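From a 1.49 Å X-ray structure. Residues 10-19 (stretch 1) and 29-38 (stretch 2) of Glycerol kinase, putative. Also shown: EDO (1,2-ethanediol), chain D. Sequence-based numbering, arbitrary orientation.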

# COMPACT_ATOMS: atom_id res chain seq x y z
N ASP C 10 -28.61 -17.28 -4.95
CA ASP C 10 -27.17 -17.17 -5.28
C ASP C 10 -26.41 -16.95 -3.96
O ASP C 10 -26.46 -15.91 -3.35
CB ASP C 10 -26.97 -16.02 -6.26
CG ASP C 10 -25.56 -15.69 -6.59
OD1 ASP C 10 -24.66 -16.46 -6.25
OD2 ASP C 10 -25.36 -14.60 -7.28
N GLN C 11 -25.85 -18.01 -3.44
CA GLN C 11 -25.11 -18.01 -2.22
C GLN C 11 -23.67 -17.68 -2.63
O GLN C 11 -22.91 -18.56 -3.06
CB GLN C 11 -25.24 -19.37 -1.48
CG GLN C 11 -24.89 -19.33 0.01
CD GLN C 11 -23.50 -18.71 0.26
OE1 GLN C 11 -22.48 -19.35 0.03
NE2 GLN C 11 -23.49 -17.40 0.55
N SER C 12 -23.36 -16.40 -2.63
CA SER C 12 -22.12 -15.88 -3.17
C SER C 12 -21.06 -15.77 -2.09
O SER C 12 -21.27 -16.07 -0.90
CB SER C 12 -22.42 -14.55 -3.90
OG SER C 12 -21.33 -14.17 -4.70
N THR C 13 -19.85 -15.38 -2.52
CA THR C 13 -18.71 -15.35 -1.53
C THR C 13 -18.98 -14.37 -0.41
O THR C 13 -18.72 -14.70 0.75
CB THR C 13 -17.42 -14.98 -2.22
OG1 THR C 13 -17.21 -15.90 -3.32
CG2 THR C 13 -16.22 -15.17 -1.30
N GLN C 14 -19.39 -13.15 -0.73
CA GLN C 14 -19.54 -12.06 0.29
C GLN C 14 -20.93 -11.90 0.90
O GLN C 14 -21.08 -11.23 1.89
CB GLN C 14 -19.04 -10.73 -0.29
CG GLN C 14 -17.52 -10.76 -0.66
CD GLN C 14 -17.06 -9.57 -1.38
OE1 GLN C 14 -16.98 -9.57 -2.61
NE2 GLN C 14 -16.82 -8.53 -0.64
N SER C 15 -21.95 -12.44 0.18
CA SER C 15 -23.33 -12.30 0.57
C SER C 15 -24.17 -13.40 -0.07
O SER C 15 -23.75 -14.12 -0.94
CB SER C 15 -23.91 -10.93 0.19
OG SER C 15 -24.14 -10.83 -1.22
N THR C 16 -25.36 -13.55 0.48
CA THR C 16 -26.37 -14.46 -0.00
C THR C 16 -27.44 -13.55 -0.62
O THR C 16 -27.90 -12.61 0.06
CB THR C 16 -26.94 -15.33 1.14
OG1 THR C 16 -25.87 -16.10 1.77
CG2 THR C 16 -28.06 -16.26 0.62
N LYS C 17 -27.85 -13.92 -1.82
CA LYS C 17 -28.81 -13.17 -2.64
C LYS C 17 -30.00 -14.13 -2.95
O LYS C 17 -29.81 -15.33 -3.28
CB LYS C 17 -28.16 -12.74 -3.97
CG LYS C 17 -26.87 -12.02 -3.80
CD LYS C 17 -26.12 -11.79 -5.06
CE LYS C 17 -24.77 -11.23 -4.72
NZ LYS C 17 -24.19 -10.57 -5.93
N VAL C 18 -31.19 -13.53 -2.86
CA VAL C 18 -32.43 -14.18 -3.35
C VAL C 18 -33.08 -13.31 -4.42
O VAL C 18 -33.09 -12.07 -4.29
CB VAL C 18 -33.43 -14.55 -2.23
CG1 VAL C 18 -32.85 -15.55 -1.14
CG2 VAL C 18 -34.01 -13.28 -1.50
N PHE C 19 -33.48 -13.97 -5.50
CA PHE C 19 -34.13 -13.37 -6.66
C PHE C 19 -35.37 -14.11 -6.95
O PHE C 19 -35.36 -15.34 -7.08
CB PHE C 19 -33.25 -13.39 -7.87
CG PHE C 19 -32.00 -12.61 -7.69
CD1 PHE C 19 -31.92 -11.33 -8.11
CD2 PHE C 19 -30.91 -13.19 -7.13
CE1 PHE C 19 -30.79 -10.62 -7.99
CE2 PHE C 19 -29.78 -12.50 -6.99
CZ PHE C 19 -29.73 -11.17 -7.41
N HIS C 29 -38.72 -9.40 -7.10
CA HIS C 29 -38.22 -9.01 -5.80
C HIS C 29 -36.81 -9.58 -5.69
O HIS C 29 -36.57 -10.66 -6.19
CB HIS C 29 -39.04 -9.63 -4.66
CG HIS C 29 -38.50 -9.32 -3.29
ND1 HIS C 29 -37.81 -10.23 -2.52
CD2 HIS C 29 -38.49 -8.16 -2.59
CE1 HIS C 29 -37.43 -9.65 -1.40
NE2 HIS C 29 -37.89 -8.41 -1.39
N SER C 30 -35.94 -8.86 -4.99
CA SER C 30 -34.60 -9.41 -4.71
C SER C 30 -34.08 -8.75 -3.41
O SER C 30 -34.49 -7.63 -3.03
CB SER C 30 -33.65 -9.17 -5.86
OG SER C 30 -33.27 -7.82 -5.94
N ASN C 31 -33.15 -9.42 -2.75
CA ASN C 31 -32.51 -8.84 -1.55
C ASN C 31 -31.28 -9.68 -1.28
O ASN C 31 -31.07 -10.76 -1.87
CB ASN C 31 -33.42 -8.87 -0.33
CG ASN C 31 -33.02 -7.85 0.76
OD1 ASN C 31 -32.10 -7.06 0.58
ND2 ASN C 31 -33.90 -7.74 1.79
N ASN C 32 -30.49 -9.19 -0.35
CA ASN C 32 -29.25 -9.87 0.05
C ASN C 32 -28.81 -9.50 1.46
O ASN C 32 -29.29 -8.49 2.04
CB ASN C 32 -28.17 -9.70 -1.00
CG ASN C 32 -27.42 -8.39 -0.94
OD1 ASN C 32 -28.00 -7.30 -0.83
ND2 ASN C 32 -26.07 -8.49 -1.11
N LEU C 33 -28.00 -10.36 2.03
CA LEU C 33 -27.41 -10.17 3.32
C LEU C 33 -26.01 -10.60 3.21
O LEU C 33 -25.70 -11.68 2.78
CB LEU C 33 -28.16 -10.95 4.40
CG LEU C 33 -29.53 -10.54 4.88
CD1 LEU C 33 -30.12 -11.69 5.80
CD2 LEU C 33 -29.33 -9.17 5.65
N ASN C 34 -25.11 -9.75 3.72
CA ASN C 34 -23.71 -10.14 3.85
C ASN C 34 -23.54 -11.14 4.97
O ASN C 34 -24.34 -11.23 5.90
CB ASN C 34 -22.86 -8.90 4.20
CG ASN C 34 -22.79 -7.90 3.10
OD1 ASN C 34 -23.04 -8.17 1.90
ND2 ASN C 34 -22.52 -6.63 3.52
N HIS C 35 -22.42 -11.90 4.90
CA HIS C 35 -22.02 -12.74 6.00
C HIS C 35 -20.48 -12.46 6.19
O HIS C 35 -19.79 -11.90 5.28
CB HIS C 35 -22.28 -14.22 5.78
CG HIS C 35 -21.68 -14.76 4.52
ND1 HIS C 35 -22.29 -14.65 3.29
CD2 HIS C 35 -20.55 -15.47 4.32
CE1 HIS C 35 -21.50 -15.17 2.37
NE2 HIS C 35 -20.43 -15.68 2.96
N GLU C 36 -19.98 -12.78 7.38
CA GLU C 36 -18.61 -12.45 7.78
C GLU C 36 -17.60 -13.15 6.90
O GLU C 36 -17.69 -14.35 6.72
CB GLU C 36 -18.37 -12.80 9.23
CG GLU C 36 -17.16 -12.18 9.75
CD GLU C 36 -16.76 -12.62 11.12
OE1 GLU C 36 -17.49 -13.44 11.75
OE2 GLU C 36 -15.70 -12.15 11.63
N GLN C 37 -16.61 -12.39 6.42
CA GLN C 37 -15.46 -12.98 5.71
C GLN C 37 -14.36 -13.07 6.79
O GLN C 37 -13.78 -12.06 7.16
CB GLN C 37 -14.99 -12.06 4.56
CG GLN C 37 -16.13 -11.61 3.61
CD GLN C 37 -16.81 -12.81 2.97
OE1 GLN C 37 -16.16 -13.49 2.19
NE2 GLN C 37 -18.10 -13.09 3.29
N LYS C 38 -14.19 -14.25 7.34
CA LYS C 38 -13.26 -14.44 8.42
C LYS C 38 -11.85 -14.70 7.89
O LYS C 38 -11.55 -15.79 7.34
CB LYS C 38 -13.69 -15.60 9.26
CG LYS C 38 -15.07 -15.54 9.85
CD LYS C 38 -15.53 -16.91 10.44
CE LYS C 38 -16.93 -16.91 10.96
NZ LYS C 38 -16.99 -16.32 12.29
C1 EDO D . -30.15 -8.57 -4.50
O1 EDO D . -28.78 -8.42 -4.73
C2 EDO D . -30.71 -7.22 -4.13
O2 EDO D . -30.36 -6.79 -2.77
O HOH W 1 -19.44 -9.56 3.29
O HOH W 2 -25.01 -14.31 3.73

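Residues 29-34 form a strand that runs antiparallel to strand 15-19, the two axes making an angle of 166° and approaching to 4.5 Å. Together the two stretches bury 610 Å² of surface, and the register pairs F19 with S30, V18 with N31, K17 with N32, T16 with L33 and S15 with N34.

H29 opens the strand with little side-chain contact. At S30, a non-hydrogen-bonded position, the short side chain lies beside the aromatic ring of F19, with S30 CB 3.6 Å from F19 CD1; on the backbone, S30 CA makes a CA-H...O contact of 3.1 Å with V18 O. N31 follows in a hydrogen-bonded pair: its O accepts from V18 N at 2.9 Å, and its N donates to V18 O at 3.1 Å. The N31 side chain turns its end away from stretch 1, and N31 OD1 instead receives a weak hydrogen bond from N32 N (2.8 Å).

N32 returns to the face shared by S15, K17, F19, S30 and N34. Its CB packs 3.9 Å from K17 CG, against the aliphatic base of a lysine whose end leads away. The amide reaches diagonally past this partner, so that N32 ND2 donates to S15 OG at 3.0 Å. The other amide atom, N32 OD1, accepts a hydrogen bond from O2 of the 1,2-ethanediol (3.1 Å), probably a crystallisation additive, whose C1 lies 3.9 Å from F19 CZ. L33 restores the paired backbone bonds: T16 N donates to L33 O and L33 N to T16 O, both at 3.0 Å. N34 closes the ladder, its OD1 3.4 Å from S15 CB and its CA in a CA-H...O contact with Q14 O (3.5 Å).

Beyond the strand, H35 N still reaches Q14 O, but the bond is weak at 3.4 Å. The H35 side chain swings its imidazole into the turn of stretch 1, where it is buried: S12 O lies at the ring edge, 3.4 Å from H35 CE1, and T13 O is 3.0 Å from H35 NE2. On the other ring nitrogen, a water joins H35 ND1 (2.8 Å) to T16 OG1 (2.8 Å) and donates to L33 O (2.9 Å). A second water bridges the backbones by donating to Q14 O (2.7 Å) and H35 O (3.1 Å).

E36 points away, and Q37 makes the last contact. Q37 NE2 donates to H35 O at 2.9 Å and, more weakly, to T13 O at 3.1 Å, tying the loop after the strand to the turn before S15. K38 makes no contact with stretch 1.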